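Putative glutaryl-CoA dehydrogenase (Thermus thermophilus, PDB 2EBA) belongs to the acyl-CoA dehydrogenase family of flavoproteins and binds flavin-adenine dinucleotide in a four-chain assembly of largely helical subunits. Local coordinates at residues A[243-248]-A[317-322]; A[71-76]-A[304-309]. One frame throughout, in Å; residues are numbered along the deposited sequence.

Interaction 1: residues A[243-248]-A[317-322]; sequences QARFGI and QVSLAK
V318 and K322, one turn apart on their helix, meet the aliphatic part of R245 from the facing helix. The V318 methyl CG1, anti to its own backbone N (chi1 172°), reaches R245 CB at 3.4 Å. The same methyl lies 3.9 Å from the backbone N of F246, against the main chain of helix 235-269 as well as a side chain. K322 leaves its helix toward R245 and bends at chi2 (-86°); the two long chains cross obliquely, with R245 CG 4.1 Å from K322 CG. I248 comes to the same methylene, its CG2 4.2 Å from K322 CG. Only the stems of the two basic residues touch: R245 NE and K322 NZ stay 6.2 Å apart. The backbone carbonyls of V361, Y364 and G366 accept from NZ and would probably help stabilise the ammonium of the buried K322, while NE of the partly exposed R245 is taken up by the E365 carbonyl. S319 lies beside the guanidinium, its OG 4.2 Å from R245 NH1, and hydrogen-bonds instead to H371 ND1. No hydrogen bond spans the two segments; the helix axes pass 8.7 Å apart. The R245 side chain is about 8 Å from bound FAD. This is buried packing of two helices running in the same general direction, inclined by 36°, in the C-terminal helical domain of an acyl-CoA dehydrogenase fold.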
ATOM      1  N   GLN A 243      12.664   7.398  26.088  1.00 10.85           N
ATOM      2  CA  GLN A 243      11.651   7.881  27.032  1.00 11.70           C
ATOM      3  C   GLN A 243      10.624   8.706  26.261  1.00 12.75           C
ATOM      4  O   GLN A 243       9.417   8.477  26.368  1.00 11.87           O
ATOM      5  CB  GLN A 243      12.275   8.781  28.102  1.00 12.86           C
ATOM      6  CG  GLN A 243      13.275   8.116  28.983  1.00 13.31           C
ATOM      7  CD  GLN A 243      12.627   7.182  29.941  1.00 13.66           C
ATOM      8  OE1 GLN A 243      11.632   7.529  30.571  1.00 14.86           O
ATOM      9  NE2 GLN A 243      13.186   5.985  30.074  1.00 13.59           N
ATOM     10  N   ALA A 244      11.127   9.674  25.497  1.00 12.99           N
ATOM     11  CA  ALA A 244      10.277  10.552  24.703  1.00 12.71           C
ATOM     12  C   ALA A 244       9.442   9.761  23.698  1.00 11.94           C
ATOM     13  O   ALA A 244       8.246   9.999  23.530  1.00 12.56           O
ATOM     14  CB  ALA A 244      11.133  11.594  23.979  1.00 12.53           C
ATOM     15  N   ARG A 245      10.070   8.811  23.027  1.00 10.69           N
ATOM     16  CA  ARG A 245       9.348   8.018  22.055  1.00 10.41           C
ATOM     17  C   ARG A 245       8.175   7.281  22.682  1.00 10.27           C
ATOM     18  O   ARG A 245       7.157   7.065  22.031  1.00  7.45           O
ATOM     19  CB  ARG A 245      10.304   7.035  21.381  1.00 10.27           C
ATOM     20  CG  ARG A 245      11.241   7.702  20.389  1.00  9.68           C
ATOM     21  CD  ARG A 245      12.350   6.773  19.980  1.00  8.42           C
ATOM     22  NE  ARG A 245      13.348   7.447  19.156  1.00 10.35           N
ATOM     23  CZ  ARG A 245      14.598   7.013  18.997  1.00 10.14           C
ATOM     24  NH1 ARG A 245      15.007   5.908  19.613  1.00 10.36           N
ATOM     25  NH2 ARG A 245      15.435   7.675  18.213  1.00  8.54           N
ATOM     26  N   PHE A 246       8.316   6.909  23.951  1.00 10.42           N
ATOM     27  CA  PHE A 246       7.258   6.190  24.659  1.00 12.86           C
ATOM     28  C   PHE A 246       5.962   7.004  24.733  1.00 12.39           C
ATOM     29  O   PHE A 246       4.887   6.499  24.419  1.00 12.34           O
ATOM     30  CB  PHE A 246       7.708   5.836  26.084  1.00 12.37           C
ATOM     31  CG  PHE A 246       6.588   5.367  26.973  1.00 10.14           C
ATOM     32  CD1 PHE A 246       6.105   4.068  26.875  1.00  9.63           C
ATOM     33  CD2 PHE A 246       5.991   6.240  27.883  1.00  9.42           C
ATOM     34  CE1 PHE A 246       5.043   3.642  27.668  1.00  8.72           C
ATOM     35  CE2 PHE A 246       4.927   5.832  28.679  1.00  8.64           C
ATOM     36  CZ  PHE A 246       4.449   4.530  28.575  1.00  9.31           C
ATOM     37  N   GLY A 247       6.071   8.249  25.179  1.00 11.77           N
ATOM     38  CA  GLY A 247       4.899   9.092  25.282  1.00 10.36           C
ATOM     39  C   GLY A 247       4.327   9.406  23.922  1.00 10.58           C
ATOM     40  O   GLY A 247       3.125   9.562  23.783  1.00 12.34           O
ATOM     41  N   ILE A 248       5.185   9.507  22.917  1.00 10.29           N
ATOM     42  CA  ILE A 248       4.732   9.803  21.572  1.00 10.04           C
ATOM     43  C   ILE A 248       3.905   8.650  21.000  1.00  9.21           C
ATOM     44  O   ILE A 248       2.942   8.870  20.278  1.00  6.88           O
ATOM     45  CB  ILE A 248       5.921  10.095  20.649  1.00 11.28           C
ATOM     46  CG1 ILE A 248       6.567  11.423  21.066  1.00 10.83           C
ATOM     47  CG2 ILE A 248       5.460  10.100  19.182  1.00 11.36           C
ATOM     48  CD1 ILE A 248       7.844  11.720  20.365  1.00 10.79           C
ATOM     49  N   GLN A 317      11.881  -2.180  21.348  1.00 12.37           N
ATOM     50  CA  GLN A 317      10.443  -2.315  21.555  1.00 12.71           C
ATOM     51  C   GLN A 317       9.780  -0.948  21.387  1.00 11.45           C
ATOM     52  O   GLN A 317       8.733  -0.830  20.756  1.00 10.08           O
ATOM     53  CB  GLN A 317      10.142  -2.869  22.960  1.00 13.37           C
ATOM     54  CG  GLN A 317      10.683  -4.260  23.213  1.00 17.06           C
ATOM     55  CD  GLN A 317      10.330  -4.795  24.594  1.00 19.49           C
ATOM     56  OE1 GLN A 317      10.582  -4.144  25.615  1.00 18.86           O
ATOM     57  NE2 GLN A 317       9.751  -5.994  24.632  1.00 19.59           N
ATOM     58  N   VAL A 318      10.397   0.076  21.965  1.00 10.66           N
ATOM     59  CA  VAL A 318       9.890   1.434  21.867  1.00  9.49           C
ATOM     60  C   VAL A 318       9.923   1.898  20.418  1.00  8.76           C
ATOM     61  O   VAL A 318       8.988   2.522  19.946  1.00  5.96           O
ATOM     62  CB  VAL A 318      10.710   2.404  22.740  1.00  9.30           C
ATOM     63  CG1 VAL A 318      10.290   3.844  22.461  1.00  7.60           C
ATOM     64  CG2 VAL A 318      10.485   2.078  24.201  1.00  7.44           C
ATOM     65  N   SER A 319      10.995   1.586  19.708  1.00 10.22           N
ATOM     66  CA  SER A 319      11.085   1.972  18.306  1.00 12.58           C
ATOM     67  C   SER A 319       9.903   1.408  17.505  1.00 12.87           C
ATOM     68  O   SER A 319       9.346   2.087  16.635  1.00 12.54           O
ATOM     69  CB  SER A 319      12.395   1.466  17.690  1.00 14.09           C
ATOM     70  OG  SER A 319      13.443   2.398  17.850  1.00 17.28           O
ATOM     71  N   LEU A 320       9.524   0.161  17.796  1.00 12.86           N
ATOM     72  CA  LEU A 320       8.423  -0.487  17.099  1.00 11.29           C
ATOM     73  C   LEU A 320       7.138   0.304  17.288  1.00 11.51           C
ATOM     74  O   LEU A 320       6.457   0.629  16.314  1.00 12.54           O
ATOM     75  CB  LEU A 320       8.228  -1.918  17.602  1.00 10.49           C
ATOM     76  CG  LEU A 320       6.995  -2.627  17.038  1.00 10.76           C
ATOM     77  CD1 LEU A 320       7.122  -2.725  15.536  1.00 12.37           C
ATOM     78  CD2 LEU A 320       6.873  -4.015  17.616  1.00 15.15           C
ATOM     79  N   ALA A 321       6.821   0.629  18.538  1.00 10.21           N
ATOM     80  CA  ALA A 321       5.611   1.375  18.870  1.00 10.76           C
ATOM     81  C   ALA A 321       5.564   2.797  18.296  1.00 10.06           C
ATOM     82  O   ALA A 321       4.521   3.245  17.839  1.00 11.14           O
ATOM     83  CB  ALA A 321       5.430   1.422  20.384  1.00  9.04           C
ATOM     84  N   LYS A 322       6.679   3.511  18.329  1.00 10.98           N
ATOM     85  CA  LYS A 322       6.708   4.866  17.791  1.00 11.99           C
ATOM     86  C   LYS A 322       6.493   4.817  16.277  1.00 12.02           C
ATOM     87  O   LYS A 322       5.653   5.526  15.725  1.00 11.98           O
ATOM     88  CB  LYS A 322       8.049   5.527  18.126  1.00 11.70           C
ATOM     89  CG  LYS A 322       8.077   7.024  17.937  1.00 11.89           C
ATOM     90  CD  LYS A 322       8.413   7.416  16.514  1.00 11.83           C
ATOM     91  CE  LYS A 322       8.622   8.920  16.422  1.00 10.86           C
ATOM     92  NZ  LYS A 322       9.076   9.349  15.066  1.00  8.75           N
TER

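Interaction 2: residues A[71-76]-A[304-309]; sequences SSAAYG and LARLKD
D309 grips the start of helix 72-85 with both carboxylate oxygens, each bonded to S72. The backbone N of S72 donates to D309 OD2 at 3.1 Å, a nearly straight bond (164°) that uses the syn lone pair of the acceptor. S72 OG donates to D309 OD1 at 2.9 Å but approaches from above the carboxylate plane, 49° out of it. With OG anti to its carbonyl carbon, the serine can engage one oxygen through its hydroxyl and the other through its amide. The negative group at this helix N terminus is probably favoured by the helix dipole. S71 is the N-cap: its OG accepts from A74 N at 3.0 Å and also hydrogen-bonds to E15, which in turn forms a salt bridge with R306.

The extended chain of K308 runs past the S72 hydroxyl, CD coming within 3.2 Å of OG. Its NZ lies at the edge of the Y75 ring, near the ring plane, while its hydrogen bond goes to Q243. Beyond the polar end the helices meet through alanines: A305 CB rests 3.7 Å from A73 CA, and these small residues let the backbones come close, with A73 CA only 5.0 Å from A305 CA. R306 passes A73 on its way to E15 and the carbonyl of L10. The helices cross at 139°, an N-capped helix start from the N-terminal domain packed on the last turns of helix 281-309 in the C-terminal domain, as in the acyl-CoA dehydrogenase fold.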
ATOM      1  N   SER A  71       2.305   6.412  37.268  1.00 14.97           N
ATOM      2  CA  SER A  71       2.792   5.384  36.347  1.00 15.08           C
ATOM      3  C   SER A  71       3.128   5.854  34.952  1.00 14.31           C
ATOM      4  O   SER A  71       2.805   6.967  34.553  1.00 13.85           O
ATOM      5  CB  SER A  71       1.771   4.257  36.228  1.00 16.06           C
ATOM      6  OG  SER A  71       0.665   4.668  35.442  1.00 15.35           O
ATOM      7  N   SER A  72       3.780   4.972  34.207  1.00 14.51           N
ATOM      8  CA  SER A  72       4.148   5.256  32.833  1.00 15.09           C
ATOM      9  C   SER A  72       2.869   5.310  32.021  1.00 15.62           C
ATOM     10  O   SER A  72       2.730   6.143  31.133  1.00 14.76           O
ATOM     11  CB  SER A  72       5.077   4.173  32.286  1.00 14.94           C
ATOM     12  OG  SER A  72       6.368   4.298  32.859  1.00 16.87           O
ATOM     13  N   ALA A  73       1.927   4.425  32.339  1.00 15.67           N
ATOM     14  CA  ALA A  73       0.656   4.404  31.636  1.00 14.95           C
ATOM     15  C   ALA A  73       0.021   5.796  31.775  1.00 15.53           C
ATOM     16  O   ALA A  73      -0.490   6.363  30.806  1.00 14.80           O
ATOM     17  CB  ALA A  73      -0.251   3.336  32.233  1.00 11.38           C
ATOM     18  N   ALA A  74       0.081   6.351  32.982  1.00 15.61           N
ATOM     19  CA  ALA A  74      -0.485   7.669  33.254  1.00 15.57           C
ATOM     20  C   ALA A  74       0.203   8.742  32.419  1.00 15.77           C
ATOM     21  O   ALA A  74      -0.450   9.664  31.937  1.00 15.30           O
ATOM     22  CB  ALA A  74      -0.367   8.005  34.756  1.00 15.38           C
ATOM     23  N   TYR A  75       1.519   8.629  32.260  1.00 15.57           N
ATOM     24  CA  TYR A  75       2.274   9.585  31.456  1.00 14.80           C
ATOM     25  C   TYR A  75       1.787   9.419  30.024  1.00 15.34           C
ATOM     26  O   TYR A  75       1.469  10.392  29.348  1.00 15.23           O
ATOM     27  CB  TYR A  75       3.781   9.295  31.568  1.00 14.40           C
ATOM     28  CG  TYR A  75       4.689  10.063  30.606  1.00 13.41           C
ATOM     29  CD1 TYR A  75       4.494  11.422  30.352  1.00 12.60           C
ATOM     30  CD2 TYR A  75       5.765   9.427  29.982  1.00 12.21           C
ATOM     31  CE1 TYR A  75       5.350  12.122  29.501  1.00 11.14           C
ATOM     32  CE2 TYR A  75       6.621  10.111  29.136  1.00 11.40           C
ATOM     33  CZ  TYR A  75       6.409  11.458  28.896  1.00 13.14           C
ATOM     34  OH  TYR A  75       7.246  12.131  28.032  1.00 12.74           O
ATOM     35  N   GLY A  76       1.711   8.165  29.581  1.00 15.84           N
ATOM     36  CA  GLY A  76       1.246   7.884  28.238  1.00 14.99           C
ATOM     37  C   GLY A  76      -0.133   8.464  28.036  1.00 13.63           C
ATOM     38  O   GLY A  76      -0.422   9.037  26.994  1.00 11.76           O
ATOM     39  N   LEU A 304       3.746  -1.635  26.423  1.00 15.56           N
ATOM     40  CA  LEU A 304       5.017  -0.980  26.627  1.00 15.12           C
ATOM     41  C   LEU A 304       5.034  -0.238  27.955  1.00 14.68           C
ATOM     42  O   LEU A 304       6.069  -0.141  28.592  1.00 15.57           O
ATOM     43  CB  LEU A 304       5.256   0.002  25.477  1.00 15.88           C
ATOM     44  CG  LEU A 304       6.568  -0.143  24.706  1.00 17.69           C
ATOM     45  CD1 LEU A 304       6.713  -1.562  24.175  1.00 16.97           C
ATOM     46  CD2 LEU A 304       6.604   0.860  23.583  1.00 17.56           C
ATOM     47  N   ALA A 305       3.883   0.295  28.360  1.00 14.07           N
ATOM     48  CA  ALA A 305       3.780   1.031  29.616  1.00 14.99           C
ATOM     49  C   ALA A 305       4.031   0.100  30.786  1.00 14.94           C
ATOM     50  O   ALA A 305       4.719   0.465  31.734  1.00 14.62           O
ATOM     51  CB  ALA A 305       2.401   1.683  29.754  1.00 11.48           C
ATOM     52  N   ARG A 306       3.476  -1.103  30.723  1.00 15.59           N
ATOM     53  CA  ARG A 306       3.676  -2.060  31.801  1.00 17.01           C
ATOM     54  C   ARG A 306       5.121  -2.541  31.812  1.00 16.09           C
ATOM     55  O   ARG A 306       5.755  -2.557  32.861  1.00 15.16           O
ATOM     56  CB  ARG A 306       2.710  -3.244  31.666  1.00 16.98           C
ATOM     57  CG  ARG A 306       1.230  -2.846  31.739  1.00 16.44           C
ATOM     58  CD  ARG A 306       0.880  -2.042  32.999  1.00 16.31           C
ATOM     59  NE  ARG A 306      -0.554  -1.756  33.095  1.00 18.52           N
ATOM     60  CZ  ARG A 306      -1.083  -0.724  33.751  1.00 19.54           C
ATOM     61  NH1 ARG A 306      -0.301   0.141  34.383  1.00 21.47           N
ATOM     62  NH2 ARG A 306      -2.395  -0.543  33.768  1.00 21.33           N
ATOM     63  N   LEU A 307       5.645  -2.919  30.652  1.00 15.93           N
ATOM     64  CA  LEU A 307       7.031  -3.363  30.582  1.00 15.89           C
ATOM     65  C   LEU A 307       7.946  -2.275  31.152  1.00 15.51           C
ATOM     66  O   LEU A 307       8.915  -2.560  31.854  1.00 13.07           O
ATOM     67  CB  LEU A 307       7.431  -3.658  29.130  1.00 14.36           C
ATOM     68  CG  LEU A 307       6.946  -4.952  28.480  1.00 15.35           C
ATOM     69  CD1 LEU A 307       7.273  -4.929  26.991  1.00 16.42           C
ATOM     70  CD2 LEU A 307       7.603  -6.139  29.160  1.00 13.43           C
ATOM     71  N   LYS A 308       7.619  -1.022  30.855  1.00 15.93           N
ATOM     72  CA  LYS A 308       8.427   0.093  31.303  1.00 17.25           C
ATOM     73  C   LYS A 308       8.527   0.193  32.823  1.00 18.02           C
ATOM     74  O   LYS A 308       9.618   0.348  33.367  1.00 17.59           O
ATOM     75  CB  LYS A 308       7.883   1.391  30.727  1.00 16.74           C
ATOM     76  CG  LYS A 308       8.836   2.537  30.911  1.00 17.31           C
ATOM     77  CD  LYS A 308       8.284   3.842  30.387  1.00 19.03           C
ATOM     78  CE  LYS A 308       9.238   4.976  30.722  1.00 20.06           C
ATOM     79  NZ  LYS A 308       8.681   6.305  30.382  1.00 22.64           N
ATOM     80  N   ASP A 309       7.397   0.094  33.509  1.00 18.52           N
ATOM     81  CA  ASP A 309       7.410   0.179  34.953  1.00 20.31           C
ATOM     82  C   ASP A 309       8.030  -1.033  35.623  1.00 21.04           C
ATOM     83  O   ASP A 309       8.499  -0.930  36.753  1.00 20.70           O
ATOM     84  CB  ASP A 309       6.006   0.405  35.497  1.00 21.17           C
ATOM     85  CG  ASP A 309       5.506   1.807  35.227  1.00 22.70           C
ATOM     86  OD1 ASP A 309       6.341   2.726  35.277  1.00 20.41           O
ATOM     87  OD2 ASP A 309       4.295   1.999  34.970  1.00 24.91           O
TER

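From the N terminus, helix 72-85 comes first; interaction 2 closes a loop of 227 residues from it to the end of helix 281-309, with the whole strand-rich middle region in between. Interaction 1 begins inside that loop, on helix 235-269, and ends beyond it on helix 315-340, closing 68 residues, mostly helix. The two loops therefore cross rather than nest. Their centres are 11 Å apart, and F246 bridges them, its ring packing on A305 and on the backbone of S72. A321 also meets L304. Together they tie helix 72-85 of the N-terminal domain to helices 235-269, 281-309 and 315-340 of the C-terminal domain, beside the second subunit.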